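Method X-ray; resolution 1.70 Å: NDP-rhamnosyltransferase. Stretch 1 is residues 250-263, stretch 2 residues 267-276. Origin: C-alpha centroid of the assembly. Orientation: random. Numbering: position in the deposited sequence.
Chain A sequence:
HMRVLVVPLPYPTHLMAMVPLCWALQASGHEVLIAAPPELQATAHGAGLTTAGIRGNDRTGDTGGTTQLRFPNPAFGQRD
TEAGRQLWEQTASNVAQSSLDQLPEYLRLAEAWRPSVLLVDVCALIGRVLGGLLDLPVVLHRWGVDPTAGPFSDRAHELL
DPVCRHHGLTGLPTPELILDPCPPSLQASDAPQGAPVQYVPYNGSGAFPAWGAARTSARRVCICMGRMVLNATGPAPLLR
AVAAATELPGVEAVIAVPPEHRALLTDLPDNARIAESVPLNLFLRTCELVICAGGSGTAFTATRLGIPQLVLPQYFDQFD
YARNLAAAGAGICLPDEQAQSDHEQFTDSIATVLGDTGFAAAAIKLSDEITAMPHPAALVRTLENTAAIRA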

# COMPACT_ATOMS: atom_id res chain seq x y z
N GLY A 250 -24.03 7.44 -29.72
CA GLY A 250 -23.09 6.35 -29.63
C GLY A 250 -22.50 6.20 -28.23
O GLY A 250 -22.08 5.11 -27.88
N VAL A 251 -22.50 7.27 -27.44
CA VAL A 251 -21.63 7.34 -26.25
C VAL A 251 -22.25 6.73 -25.02
O VAL A 251 -23.49 6.88 -24.77
N GLU A 252 -21.44 5.98 -24.27
CA GLU A 252 -21.75 5.59 -22.92
C GLU A 252 -20.76 6.35 -22.03
O GLU A 252 -19.61 6.14 -22.16
N ALA A 253 -21.26 7.15 -21.10
CA ALA A 253 -20.41 7.98 -20.19
C ALA A 253 -20.15 7.24 -18.89
O ALA A 253 -21.10 6.79 -18.25
N VAL A 254 -18.90 6.98 -18.50
CA VAL A 254 -18.64 6.38 -17.18
C VAL A 254 -18.15 7.51 -16.32
O VAL A 254 -17.13 8.12 -16.65
N ILE A 255 -18.88 7.83 -15.25
CA ILE A 255 -18.58 9.08 -14.50
C ILE A 255 -17.92 8.71 -13.19
O ILE A 255 -18.49 7.98 -12.34
N ALA A 256 -16.66 9.17 -13.05
CA ALA A 256 -15.81 8.84 -11.90
C ALA A 256 -15.51 10.14 -11.11
O ALA A 256 -14.60 10.90 -11.50
N VAL A 257 -16.30 10.44 -10.07
CA VAL A 257 -16.09 11.64 -9.25
C VAL A 257 -16.20 11.19 -7.80
O VAL A 257 -16.74 10.11 -7.58
N PRO A 258 -15.70 11.99 -6.83
CA PRO A 258 -15.71 11.61 -5.41
C PRO A 258 -17.12 11.48 -4.90
O PRO A 258 -18.01 12.18 -5.41
N PRO A 259 -17.34 10.66 -3.87
CA PRO A 259 -18.68 10.42 -3.34
C PRO A 259 -19.49 11.71 -3.08
O PRO A 259 -20.66 11.80 -3.51
N GLU A 260 -18.88 12.70 -2.43
CA GLU A 260 -19.67 13.95 -2.12
C GLU A 260 -20.05 14.80 -3.34
O GLU A 260 -20.94 15.65 -3.26
N HIS A 261 -19.40 14.56 -4.48
CA HIS A 261 -19.77 15.27 -5.71
C HIS A 261 -20.79 14.54 -6.59
O HIS A 261 -21.16 15.05 -7.65
N ARG A 262 -21.25 13.37 -6.14
CA ARG A 262 -22.13 12.53 -6.93
C ARG A 262 -23.55 13.13 -6.90
O ARG A 262 -24.31 13.01 -7.86
N ALA A 263 -23.86 13.85 -5.83
CA ALA A 263 -25.18 14.51 -5.72
C ALA A 263 -25.43 15.62 -6.78
O ALA A 263 -26.58 15.92 -7.13
N ASP A 267 -31.01 13.64 -12.67
CA ASP A 267 -31.67 13.18 -13.91
C ASP A 267 -30.65 12.60 -14.87
O ASP A 267 -30.70 12.85 -16.07
N LEU A 268 -29.74 11.80 -14.31
CA LEU A 268 -28.71 11.14 -15.05
C LEU A 268 -29.34 10.36 -16.22
O LEU A 268 -30.28 9.61 -16.03
N PRO A 269 -28.83 10.56 -17.45
CA PRO A 269 -29.41 9.79 -18.56
C PRO A 269 -29.08 8.35 -18.50
O PRO A 269 -28.17 7.93 -17.75
N ASP A 270 -29.76 7.59 -19.37
CA ASP A 270 -29.69 6.17 -19.31
C ASP A 270 -28.34 5.72 -19.90
O ASP A 270 -27.92 4.60 -19.68
N ASN A 271 -27.66 6.61 -20.66
CA ASN A 271 -26.29 6.28 -21.22
C ASN A 271 -25.13 6.81 -20.33
O ASN A 271 -24.03 7.06 -20.83
N ALA A 272 -25.41 6.97 -19.04
CA ALA A 272 -24.42 7.31 -18.04
C ALA A 272 -24.35 6.29 -16.92
O ALA A 272 -25.38 5.76 -16.53
N ARG A 273 -23.16 6.03 -16.39
CA ARG A 273 -23.03 5.21 -15.20
C ARG A 273 -22.17 5.97 -14.20
O ARG A 273 -21.18 6.55 -14.61
N ILE A 274 -22.59 6.02 -12.93
CA ILE A 274 -21.79 6.58 -11.85
C ILE A 274 -20.92 5.48 -11.29
O ILE A 274 -21.44 4.48 -10.78
N ALA A 275 -19.60 5.59 -11.44
CA ALA A 275 -18.67 4.55 -10.94
C ALA A 275 -18.55 4.65 -9.43
O ALA A 275 -18.41 5.75 -8.87
N GLU A 276 -18.62 3.51 -8.76
CA GLU A 276 -18.69 3.48 -7.30
C GLU A 276 -17.31 3.49 -6.64
O GLU A 276 -16.88 2.46 -6.14

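Residues 251-256 and 272-274 run side by side as parallel strands, and their backbone pairing decides where the side chains go. Stretch 1 uses only its odd-numbered residues in the ladder: Ala253 N donates to Asn271 O (2.8 Å), Arg273 N to Ala253 O (2.9 Å), Ile255 N to Arg273 O (2.7 Å) and Ala275 N to Ile255 O (2.8 Å). Ala253 is thereby registered with Ala272, Val254 with Arg273 and Ile255 with Ile274, and each pair places its side chains on the same face of the sheet.

The apolar packing is centred on the face that carries Ala253, Ile255, Ala272 and Ile274. Ile255, with chi1 m and chi2 t, extends its CD1 to 3.9 Å from Ala272 CB and also to 3.9 Å from Leu268 CD2, so one methyl group reaches both the strand and the loop before it. Leu268 points toward stretch 1, although both its chi angles lie between the usual wells. Ala253 CB and Ala272 CB sit 4.4 Å apart, a looser contact between two small side chains. Ile274 (m, t) instead meets the aliphatic part of Arg262, its CG2 lying 3.7 Å from Arg262 CD. On the face bearing Val254 and Arg273, Val254 in the t rotamer places CG1 4.2 Å from the CB of Ala275, which points toward stretch 1.

Among the polar side chains, Asn271 (chi1 p) extends the ladder at its N-terminal end: its ND2 donates to Val251 O at 2.9 Å, while its backbone carbonyl serves Ala253. Arg262 (m, t, t) points toward stretch 2 and folds back on its own stretch, where NE and NH2 donate to Val257 O at 2.9 and 3.0 Å. This anchoring leaves Ala275 O over one face of the guanidinium, 3.6 Å from Arg262 CZ. Glu276 starts away from stretch 1, but its end comes nearer; Glu276 OE1 lies 4.0 Å from Arg262 NH1 and well out of the guanidinium plane, so the attraction is one of charge alone.

Water completes the contact. Glu252 and Arg273 both begin with chi1 and chi2 t, and water 1 links the two side chains, donating to Glu252 OE2 (2.7 Å) and accepting from Arg273 NE (2.6 Å). Beyond the last ladder bond, water 2 accepts from Val257 N at 2.9 Å and lies within hydrogen-bonding distance of Ile255 O (2.8 Å) and Ala275 O (2.9 Å), so that it lies between the two stretches, beside the arginine.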

# COMPACT_ATOMS: atom_id res chain seq x y z
CB VAL A 251 -21.16 8.84 -25.94
CG1 VAL A 251 -20.57 8.95 -24.49
CG2 VAL A 251 -20.22 9.35 -27.00
CB GLU A 252 -21.43 4.09 -22.78
CG GLU A 252 -21.74 3.62 -21.41
CD GLU A 252 -21.60 2.12 -21.30
OE1 GLU A 252 -22.42 1.40 -22.00
OE2 GLU A 252 -20.70 1.68 -20.54
CB ALA A 253 -21.11 9.33 -19.92
CB VAL A 254 -17.57 5.21 -17.21
CG1 VAL A 254 -17.17 4.75 -15.79
CG2 VAL A 254 -18.07 4.01 -18.03
CB ILE A 255 -19.85 9.93 -14.23
CG1 ILE A 255 -20.45 10.43 -15.53
CG2 ILE A 255 -19.49 11.18 -13.48
CD1 ILE A 255 -21.96 10.72 -15.44
CB ALA A 256 -14.50 8.14 -12.36
CB VAL A 257 -17.07 12.80 -9.56
CG1 VAL A 257 -16.95 13.17 -11.05
CG2 VAL A 257 -18.49 12.47 -9.12
CB PRO A 258 -15.08 12.83 -4.73
CG PRO A 258 -14.13 13.33 -5.79
CD PRO A 258 -14.98 13.27 -7.01
CB PRO A 259 -18.41 9.70 -2.00
CG PRO A 259 -17.08 9.08 -2.13
CD PRO A 259 -16.28 9.97 -3.09
CB GLU A 260 -19.00 14.80 -1.04
CG GLU A 260 -17.79 15.58 -1.53
CD GLU A 260 -16.50 14.74 -1.61
OE1 GLU A 260 -16.47 13.49 -1.37
OE2 GLU A 260 -15.49 15.39 -1.95
CB HIS A 261 -18.50 15.65 -6.51
CG HIS A 261 -17.55 16.54 -5.76
ND1 HIS A 261 -17.82 17.87 -5.50
CD2 HIS A 261 -16.31 16.30 -5.27
CE1 HIS A 261 -16.81 18.39 -4.82
NE2 HIS A 261 -15.87 17.47 -4.68
CB ARG A 262 -22.04 11.04 -6.43
CG ARG A 262 -20.69 10.40 -6.88
CD ARG A 262 -20.41 8.98 -6.36
NE ARG A 262 -18.96 8.73 -6.44
CZ ARG A 262 -18.31 7.75 -5.84
NH1 ARG A 262 -18.97 6.90 -5.08
NH2 ARG A 262 -16.97 7.62 -5.99
CB ALA A 263 -25.36 15.06 -4.28
CB ASP A 267 -32.56 14.25 -14.57
CG ASP A 267 -33.77 14.63 -13.71
OD1 ASP A 267 -34.05 14.01 -12.67
OD2 ASP A 267 -34.43 15.61 -14.06
CB LEU A 268 -27.93 10.21 -14.09
CG LEU A 268 -26.39 10.26 -13.95
CD1 LEU A 268 -25.92 8.90 -14.35
CD2 LEU A 268 -25.76 11.35 -14.79
CB PRO A 269 -28.70 10.36 -19.79
CG PRO A 269 -27.47 10.88 -19.28
CD PRO A 269 -27.86 11.54 -17.96
CB ASP A 270 -30.91 5.49 -20.02
CG ASP A 270 -32.12 6.46 -20.27
OD1 ASP A 270 -33.21 5.96 -20.65
OD2 ASP A 270 -32.01 7.74 -20.15
CB ASN A 271 -26.10 6.75 -22.67
CG ASN A 271 -26.25 8.26 -22.86
OD1 ASN A 271 -26.97 8.93 -22.11
ND2 ASN A 271 -25.51 8.82 -23.86
CB ALA A 272 -24.67 8.74 -17.47
CB ARG A 273 -22.30 3.96 -15.55
CG ARG A 273 -21.86 3.17 -14.30
CD ARG A 273 -20.98 1.99 -14.68
NE ARG A 273 -21.80 1.03 -15.38
CZ ARG A 273 -22.56 0.11 -14.78
NH1 ARG A 273 -22.59 0.01 -13.45
NH2 ARG A 273 -23.29 -0.72 -15.52
CB ILE A 274 -22.66 7.27 -10.73
CG1 ILE A 274 -23.62 8.36 -11.31
CG2 ILE A 274 -21.70 7.82 -9.65
CD1 ILE A 274 -24.69 9.01 -10.30
CB ALA A 275 -17.27 4.62 -11.61
CB GLU A 276 -19.48 2.23 -6.86
CG GLU A 276 -20.98 2.42 -6.84
CD GLU A 276 -21.42 3.38 -5.75
OE1 GLU A 276 -21.97 4.46 -6.11
OE2 GLU A 276 -21.15 3.12 -4.55
O HOH W 1 -21.35 1.42 -17.90
O HOH W 2 -18.49 8.56 -9.61
O HOH W 3 -15.74 7.28 -8.62